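Local coordinates for protein formyltransferase PseJ (Anoxybacillus kamchatkensis G10, PDB 6EDK) that belongs to the formyl transferase family and binds the ligand 1YA in a pocket, at residues 82-85 and 86-89; 154-157 and 158-161; 184-187 and 188-192. All coordinates share one frame; numbering follows the deposited sequence.

Contact 1: residues 82-85 and 86-89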
loop_
_atom_site.group_PDB
_atom_site.type_symbol
_atom_site.label_atom_id
_atom_site.label_comp_id
_atom_site.label_asym_id
_atom_site.label_seq_id
_atom_site.Cartn_x
_atom_site.Cartn_y
_atom_site.Cartn_z
ATOM N N ILE A 82 -12.869 6.924 11.677
ATOM C CA ILE A 82 -11.753 6.045 12.052
ATOM C C ILE A 82 -10.416 6.716 11.732
ATOM O O ILE A 82 -9.474 6.711 12.558
ATOM C CB ILE A 82 -11.908 4.699 11.331
ATOM C CG1 ILE A 82 -13.218 3.982 11.723
ATOM C CG2 ILE A 82 -10.791 3.764 11.685
ATOM C CD1 ILE A 82 -13.437 2.680 10.930
ATOM N N VAL A 83 -10.333 7.333 10.542
ATOM C CA VAL A 83 -9.129 8.063 10.132
ATOM C C VAL A 83 -8.767 9.114 11.154
ATOM O O VAL A 83 -7.609 9.188 11.601
ATOM C CB VAL A 83 -9.348 8.676 8.742
ATOM C CG1 VAL A 83 -8.237 9.669 8.406
ATOM C CG2 VAL A 83 -9.434 7.587 7.703
ATOM N N GLU A 84 -9.770 9.930 11.589
ATOM C CA GLU A 84 -9.459 10.974 12.558
ATOM C C GLU A 84 -9.052 10.373 13.890
ATOM O O GLU A 84 -8.083 10.813 14.505
ATOM C CB GLU A 84 -10.655 11.906 12.744
ATOM C CG GLU A 84 -10.319 13.161 13.561
ATOM C CD GLU A 84 -9.359 14.105 12.821
ATOM O OE1 GLU A 84 -9.276 14.026 11.572
ATOM O OE2 GLU A 84 -8.684 14.923 13.488
ATOM N N ARG A 85 -9.760 9.331 14.338
ATOM C CA ARG A 85 -9.410 8.731 15.623
ATOM C C ARG A 85 -7.995 8.200 15.614
ATOM O O ARG A 85 -7.312 8.211 16.636
ATOM C CB ARG A 85 -10.395 7.594 15.923
ATOM C CG ARG A 85 -10.020 6.747 17.135
ATOM C CD ARG A 85 -11.178 5.746 17.423
ATOM N NE ARG A 85 -10.788 4.768 18.427
ATOM C CZ ARG A 85 -11.450 3.627 18.659
ATOM N NH1 ARG A 85 -12.509 3.305 17.932
ATOM N NH2 ARG A 85 -11.017 2.800 19.591
ATOM N N PHE A 86 -7.527 7.716 14.466
ATOM C CA PHE A 86 -6.194 7.133 14.407
ATOM C C PHE A 86 -5.184 8.015 13.677
ATOM O O PHE A 86 -4.168 7.505 13.206
ATOM C CB PHE A 86 -6.284 5.734 13.760
ATOM C CG PHE A 86 -6.899 4.697 14.685
ATOM C CD1 PHE A 86 -6.118 4.059 15.613
ATOM C CD2 PHE A 86 -8.263 4.415 14.624
ATOM C CE1 PHE A 86 -6.688 3.123 16.488
ATOM C CE2 PHE A 86 -8.828 3.514 15.473
ATOM C CZ PHE A 86 -8.046 2.867 16.422
ATOM N N LYS A 87 -5.409 9.328 13.629
ATOM C CA LYS A 87 -4.409 10.251 13.092
ATOM C C LYS A 87 -3.026 9.904 13.611
ATOM O O LYS A 87 -2.824 9.714 14.819
ATOM C CB LYS A 87 -4.720 11.705 13.456
ATOM C CG LYS A 87 -5.737 12.379 12.514
ATOM C CD LYS A 87 -5.354 12.238 11.016
ATOM C CE LYS A 87 -5.904 13.404 10.177
ATOM N NZ LYS A 87 -6.118 13.067 8.737
ATOM N N GLN A 88 -2.076 9.808 12.679
ATOM C CA GLN A 88 -0.664 9.525 12.955
ATOM C C GLN A 88 -0.472 8.156 13.617
ATOM O O GLN A 88 0.610 7.829 14.133
ATOM C CB GLN A 88 -0.005 10.657 13.756
ATOM C CG GLN A 88 -0.047 12.059 13.017
ATOM C CD GLN A 88 0.809 12.113 11.720
ATOM O OE1 GLN A 88 0.287 12.116 10.581
ATOM N NE2 GLN A 88 2.131 12.172 11.892
ATOM N N ARG A 89 -1.479 7.295 13.522
ATOM C CA ARG A 89 -1.387 5.959 14.061
ATOM C C ARG A 89 -1.899 4.923 13.076
ATOM O O ARG A 89 -2.144 3.787 13.478
ATOM C CB ARG A 89 -2.170 5.842 15.385
ATOM C CG ARG A 89 -1.689 6.748 16.508
ATOM C CD ARG A 89 -2.435 6.426 17.864
ATOM N NE ARG A 89 -3.860 6.768 17.817
ATOM C CZ ARG A 89 -4.814 6.126 18.509
ATOM N NH1 ARG A 89 -4.494 5.100 19.293
ATOM N NH2 ARG A 89 -6.092 6.495 18.403
HETATM O O HOH W 1 -4.420 9.207 16.992
#
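Phe-86 is the first residue past the helix, and its N-H still reaches back to Ile-82, with Phe-86 N 2.9 Å from Ile-82 O and a second, weak bond to Val-83 O. The same Ile-82 carbonyl oxygen also lies at the edge of the phenyl ring, in its plane, 3.3 Å from Phe-86 CD2. Ring and Arg-85 run alongside each other: CG of the arginine forms an off-centre CH-pi contact, and farther out the guanidinium carries the ring's CZ over the rim of one face, the two planes 28° apart. Arg-85 gets there with CG anti to its own N (chi1 171°) and its chain extended as far as NE. Buried, Phe-86 also packs on Val-66.

Lys-87 N bonds to Glu-84 O at 3.2 Å. Its chain bends so that Lys-87 CE passes 3.7 Å from Glu-84 OE1; the charged ends stop short of a salt bridge. On this last helical turn the side chain of Val-83 touches the ligand 1YA. Here the main chain turns: Phe-86 to Arg-89 form a type II beta turn, part of the beta-alpha-beta crossover in which helix 80-85 joins strand 68-71 to its parallel neighbour 90-94.

Arg-89 closes the turn. Its guanidinium presents NH2 to Arg-85 O at 2.7 Å, with the oxygen at the group's edge and in its plane, while Phe-86 CD1 sits over the centre of one face. A water accepts from Arg-89 NE at 2.6 Å and donates to Lys-87 O and, as a second partner of that oxygen, to Arg-85 O.

Contact 2: residues 154-157 and 158-161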
loop_
_atom_site.group_PDB
_atom_site.type_symbol
_atom_site.label_atom_id
_atom_site.label_comp_id
_atom_site.label_asym_id
_atom_site.label_seq_id
_atom_site.Cartn_x
_atom_site.Cartn_y
_atom_site.Cartn_z
ATOM N N LEU A 154 7.572 -5.580 -6.813
ATOM C CA LEU A 154 7.019 -4.526 -5.980
ATOM C C LEU A 154 6.614 -5.099 -4.620
ATOM O O LEU A 154 6.869 -4.486 -3.586
ATOM C CB LEU A 154 5.776 -3.913 -6.656
ATOM C CG LEU A 154 6.075 -3.162 -7.964
ATOM C CD1 LEU A 154 4.682 -2.861 -8.579
ATOM C CD2 LEU A 154 6.822 -1.888 -7.759
ATOM N N THR A 155 5.990 -6.274 -4.626
ATOM C CA THR A 155 5.538 -6.890 -3.358
ATOM C C THR A 155 6.726 -7.157 -2.427
ATOM O O THR A 155 6.700 -6.819 -1.236
ATOM C CB THR A 155 4.785 -8.193 -3.677
ATOM O OG1 THR A 155 3.540 -7.810 -4.283
ATOM C CG2 THR A 155 4.540 -8.969 -2.430
ATOM N N GLN A 156 7.795 -7.732 -2.964
ATOM C CA GLN A 156 8.977 -7.957 -2.147
ATOM C C GLN A 156 9.608 -6.674 -1.678
ATOM O O GLN A 156 10.089 -6.572 -0.538
ATOM C CB GLN A 156 10.029 -8.768 -2.965
ATOM C CG GLN A 156 9.608 -10.203 -3.255
ATOM C CD GLN A 156 9.175 -10.998 -1.985
ATOM O OE1 GLN A 156 9.924 -11.109 -1.030
ATOM N NE2 GLN A 156 7.944 -11.534 -2.002
ATOM N N THR A 157 9.648 -5.667 -2.541
ATOM C CA THR A 157 10.241 -4.399 -2.164
ATOM C C THR A 157 9.449 -3.655 -1.075
ATOM O O THR A 157 10.044 -3.115 -0.140
ATOM C CB THR A 157 10.381 -3.499 -3.396
ATOM O OG1 THR A 157 11.113 -4.182 -4.447
ATOM C CG2 THR A 157 11.070 -2.215 -3.086
ATOM N N ILE A 158 8.132 -3.623 -1.167
ATOM C CA ILE A 158 7.426 -2.859 -0.109
ATOM C C ILE A 158 7.481 -3.615 1.258
ATOM O O ILE A 158 7.548 -2.981 2.302
ATOM C CB ILE A 158 5.966 -2.580 -0.493
ATOM C CG1 ILE A 158 5.382 -1.477 0.421
ATOM C CG2 ILE A 158 5.087 -3.855 -0.533
ATOM C CD1 ILE A 158 4.159 -0.804 -0.145
ATOM N N GLU A 159 7.453 -4.952 1.245
ATOM C CA GLU A 159 7.599 -5.752 2.481
ATOM C C GLU A 159 8.966 -5.540 3.050
ATOM O O GLU A 159 9.115 -5.315 4.239
ATOM C CB GLU A 159 7.305 -7.194 2.188
ATOM C CG GLU A 159 5.848 -7.409 1.663
ATOM C CD GLU A 159 5.510 -8.793 1.189
ATOM O OE1 GLU A 159 6.374 -9.703 1.217
ATOM O OE2 GLU A 159 4.331 -9.026 0.757
ATOM N N LYS A 160 10.000 -5.512 2.194
ATOM C CA LYS A 160 11.324 -5.142 2.683
ATOM C C LYS A 160 11.362 -3.750 3.270
ATOM O O LYS A 160 11.983 -3.522 4.303
ATOM C CB LYS A 160 12.305 -5.274 1.509
ATOM C CG LYS A 160 13.746 -5.081 1.871
ATOM C CD LYS A 160 14.712 -5.227 0.665
ATOM C CE LYS A 160 16.136 -4.969 1.162
ATOM N NZ LYS A 160 17.057 -4.569 0.063
ATOM N N LEU A 161 10.811 -2.761 2.563
ATOM C CA LEU A 161 10.873 -1.378 3.011
ATOM C C LEU A 161 10.154 -1.215 4.352
ATOM O O LEU A 161 10.613 -0.491 5.247
ATOM C CB LEU A 161 10.178 -0.490 1.945
ATOM C CG LEU A 161 10.172 1.016 2.145
ATOM C CD1 LEU A 161 11.574 1.612 2.071
ATOM C CD2 LEU A 161 9.278 1.718 1.110
#
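Four successive i to i+4 backbone hydrogen bonds join 154-157 to 158-161, of which the shortest links Leu-161 N to Thr-157 O at 2.8 Å and the longest links Glu-159 N to Thr-155 O at 3.2 Å. This is one continuous stretch of alpha helix, two turns from the interior of helix 147-169, laid against strands 118-123 and 133-138 of the mixed sheet.

Three of the polar side chains, Thr-155, Thr-157 and Glu-159, find their partners outside 154-161. Thr-155 OG1 and Thr-157 OG1 bond to the main-chain oxygens of Tyr-151 and Arg-153, one turn back in each case, while the carboxylate of Glu-159 is tied through OE2 to the hydroxyl of Tyr-72.

Thr-155 and Glu-159 lie side by side and point the same way. With its hydroxyl turned back along the helix, Thr-155 holds CG2 anti to N, and this methyl comes 3.2 Å from Glu-159 OE2. The Gln-156 amide stands steeply to that carboxylate, 75° between the planes, with Gln-156 NE2 and Glu-159 OE1 4.0 Å apart.

On the buried side Leu-154, Ile-158 and Leu-161 all press on Val-119, with Leu-161 touching Val-135 as well. Ile-158 directs CG1 away from N (chi1 -165°), which leaves CG2 wedged between N and the carbonyl carbon; that methyl rests 3.4 Å from Thr-155 O.

Contact 3: residues 184-187 and 188-192. With 1YA (N-{4-[{[(6S)-2-amino-4-oxo-3,4,5,6,7,8-hexahydropteridin-6-yl]methyl}(formyl)amino]benzoyl}-L-glutamic acid), chain D.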
loop_
_atom_site.group_PDB
_atom_site.type_symbol
_atom_site.label_atom_id
_atom_site.label_comp_id
_atom_site.label_asym_id
_atom_site.label_seq_id
_atom_site.Cartn_x
_atom_site.Cartn_y
_atom_site.Cartn_z
ATOM N N SER A 184 -1.507 10.677 -10.290
ATOM C CA SER A 184 -2.650 10.090 -11.020
ATOM C C SER A 184 -3.474 9.202 -10.087
ATOM O O SER A 184 -3.034 8.849 -8.998
ATOM C CB SER A 184 -2.195 9.286 -12.209
ATOM O OG SER A 184 -1.264 8.293 -11.808
ATOM N N TYR A 185 -4.673 8.851 -10.535
ATOM C CA TYR A 185 -5.603 8.016 -9.791
ATOM C C TYR A 185 -6.396 7.161 -10.757
ATOM O O TYR A 185 -6.768 7.661 -11.826
ATOM C CB TYR A 185 -6.563 8.850 -8.966
ATOM C CG TYR A 185 -7.672 7.992 -8.354
ATOM C CD1 TYR A 185 -7.473 7.326 -7.170
ATOM C CD2 TYR A 185 -8.906 7.845 -8.990
ATOM C CE1 TYR A 185 -8.461 6.531 -6.614
ATOM C CE2 TYR A 185 -9.898 7.058 -8.443
ATOM C CZ TYR A 185 -9.679 6.406 -7.249
ATOM O OH TYR A 185 -10.664 5.613 -6.677
ATOM N N HIS A 186 -6.615 5.881 -10.406
ATOM C CA HIS A 186 -7.407 4.982 -11.224
ATOM C C HIS A 186 -8.378 4.186 -10.360
ATOM O O HIS A 186 -8.096 3.852 -9.225
ATOM C CB HIS A 186 -6.554 4.002 -12.044
ATOM C CG HIS A 186 -5.468 4.681 -12.802
ATOM N ND1 HIS A 186 -4.235 4.963 -12.249
ATOM C CD2 HIS A 186 -5.455 5.191 -14.054
ATOM C CE1 HIS A 186 -3.498 5.600 -13.147
ATOM N NE2 HIS A 186 -4.218 5.771 -14.239
ATOM N N LYS A 187 -9.534 3.879 -10.927
ATOM C CA LYS A 187 -10.507 2.946 -10.381
ATOM C C LYS A 187 -10.319 1.590 -11.048
ATOM O O LYS A 187 -9.718 1.471 -12.129
ATOM C CB LYS A 187 -11.959 3.404 -10.642
ATOM C CG LYS A 187 -12.317 4.801 -10.227
ATOM C CD LYS A 187 -13.462 5.343 -11.115
ATOM C CE LYS A 187 -14.477 6.191 -10.337
ATOM N NZ LYS A 187 -13.902 7.351 -9.569
ATOM N N LEU A 188 -10.894 0.560 -10.420
ATOM C CA LEU A 188 -10.728 -0.791 -10.948
ATOM C C LEU A 188 -11.241 -0.916 -12.374
ATOM O O LEU A 188 -10.661 -1.642 -13.183
ATOM C CB LEU A 188 -11.440 -1.783 -10.027
ATOM C CG LEU A 188 -10.900 -3.210 -10.035
ATOM C CD1 LEU A 188 -9.524 -3.299 -9.390
ATOM C CD2 LEU A 188 -11.886 -4.150 -9.319
ATOM N N LYS A 189 -12.295 -0.184 -12.720
ATOM C CA LYS A 189 -12.902 -0.350 -14.032
ATOM C C LYS A 189 -12.126 0.325 -15.147
ATOM O O LYS A 189 -12.346 -0.019 -16.308
ATOM C CB LYS A 189 -14.344 0.164 -13.985
ATOM C CG LYS A 189 -15.344 -0.810 -13.306
ATOM C CD LYS A 189 -15.783 -1.975 -14.234
ATOM C CE LYS A 189 -16.229 -1.474 -15.615
ATOM N NZ LYS A 189 -17.136 -2.403 -16.327
ATOM N N ASP A 190 -11.184 1.231 -14.831
ATOM C CA ASP A 190 -10.498 1.998 -15.849
ATOM C C ASP A 190 -9.672 1.156 -16.782
ATOM O O ASP A 190 -9.427 1.585 -17.919
ATOM C CB ASP A 190 -9.627 3.074 -15.172
ATOM C CG ASP A 190 -10.443 4.109 -14.431
ATOM O OD1 ASP A 190 -11.669 4.114 -14.609
ATOM O OD2 ASP A 190 -9.880 4.918 -13.665
ATOM N N LYS A 191 -9.243 -0.036 -16.365
ATOM C CA LYS A 191 -8.402 -0.858 -17.224
ATOM C C LYS A 191 -9.165 -1.628 -18.315
ATOM O O LYS A 191 -8.523 -2.216 -19.216
ATOM C CB LYS A 191 -7.618 -1.859 -16.359
ATOM C CG LYS A 191 -8.423 -2.858 -15.595
ATOM C CD LYS A 191 -7.496 -3.954 -15.029
ATOM C CE LYS A 191 -8.194 -4.931 -14.080
ATOM N NZ LYS A 191 -8.824 -4.243 -12.933
ATOM N N GLU A 192 -10.500 -1.602 -18.308
ATOM C CA GLU A 192 -11.259 -2.469 -19.223
ATOM C C GLU A 192 -10.889 -2.258 -20.688
ATOM O O GLU A 192 -10.714 -3.222 -21.435
ATOM C CB GLU A 192 -12.755 -2.247 -19.021
ATOM C CG GLU A 192 -13.333 -3.026 -17.842
ATOM C CD GLU A 192 -13.354 -4.533 -18.100
ATOM O OE1 GLU A 192 -13.965 -4.987 -19.114
ATOM O OE2 GLU A 192 -12.736 -5.263 -17.291
HETATM N N1 1YA D . -8.991 3.986 3.283
HETATM C C2 1YA D . -8.696 5.433 3.375
HETATM N NA2 1YA D . -9.654 6.340 3.981
HETATM N N3 1YA D . -7.397 6.035 2.896
HETATM C C4 1YA D . -6.378 5.202 2.244
HETATM O O4 1YA D . -5.363 5.750 1.866
HETATM C C4A 1YA D . -6.687 3.747 2.143
HETATM N N5 1YA D . -5.734 2.912 1.612
HETATM C C6 1YA D . -6.298 1.557 1.108
HETATM C C7 1YA D . -7.167 0.933 1.957
HETATM N N8 1YA D . -8.279 1.819 2.615
HETATM C C8A 1YA D . -7.993 3.123 2.698
HETATM C C9 1YA D . -6.970 1.898 -0.242
HETATM N N10 1YA D . -7.469 0.705 -0.954
HETATM C C11 1YA D . -11.224 0.946 -2.894
HETATM C C12 1YA D . -11.050 -0.004 -1.902
HETATM C C13 1YA D . -9.827 -0.082 -1.246
HETATM C C14 1YA D . -8.806 0.777 -1.612
HETATM C C15 1YA D . -8.983 1.715 -2.612
HETATM C C16 1YA D . -10.204 1.798 -3.259
HETATM C C17 1YA D . -12.564 1.058 -3.665
HETATM N N 1YA D . -12.405 1.155 -5.139
HETATM C CA 1YA D . -13.539 1.262 -6.092
HETATM C CB 1YA D . -14.243 2.633 -5.927
HETATM C CG 1YA D . -13.352 3.684 -5.245
HETATM C CD 1YA D . -13.890 5.115 -5.431
HETATM O OE1 1YA D . -13.174 6.107 -5.119
HETATM O OE2 1YA D . -15.046 5.295 -5.894
HETATM C CT 1YA D . -13.000 1.064 -7.533
HETATM O O2 1YA D . -11.764 0.908 -7.770
HETATM O O1 1YA D . -13.796 1.050 -8.503
HETATM C C18 1YA D . -6.686 -0.513 -1.105
HETATM O O5 1YA D . -5.612 -0.605 -0.614
HETATM O O 1YA D . -13.603 1.040 -3.109
#
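Where strand 185-186 runs out, Lys-187 and Asp-190 close a tight backbone turn, Asp-190 N bonding to Lys-187 O at 3.1 Å, and 188-192 go on with helical phi and psi. The side chain of Asp-190 answers in the other direction: its OD2 accepts the N-H of Lys-187 at 2.9 Å in a nearly straight bond (167°), although the nitrogen stands above the carboxylate plane. Asp-190 CG lies anti to its carbonyl carbon (chi1 -65°), which swings the carboxylate back over the turn, and the same oxygen passes 3.5 Å from His-186 CA. The buried imidazole of His-186 is stacked on Trp-109 and hydrogen-bonded through NE2 to Glu-113. Farther along, Lys-191 NZ meets Leu-188 O at 3.2 Å and forms a salt bridge with Asp-105.

Tyr-185, Lys-187 and Leu-188 line the 1YA pocket. Leu-188 N donates to 1YA O2 at 2.8 Å, and Tyr-185 OH lies 3.0 Å from 1YA OE1. With both backbone N-H and C=O of Lys-187 bonded to Asp-190, the turn containing Leu-188 is held at both ends, consistent with Asp-190 acting as a second-shell residue that presents this N-H to the 1YA carboxylate carrying O2.

The three contacts follow one another along the chain without touching. Contacts 1 and 2 both belong to the formyl transferase part of the chain and pack beside the same six-stranded sheet, on opposite sides of the chain's centre, their own centres about 24 Å apart. Contact 3 comes later, on strand 185-186, which pairs with 102-103 in a separate small sheet; its centre lies about 27 Å from that of contact 1 and about 23 Å from that of contact 2. The pocket bridges the gap: 1YA touches Val-83 of contact 1 and is hydrogen-bonded by Leu-188 N in contact 3, whereas Ile-158 of contact 2 stays about 10 Å from it, on helix 147-169, which packs against strands 118-123 and 133-138.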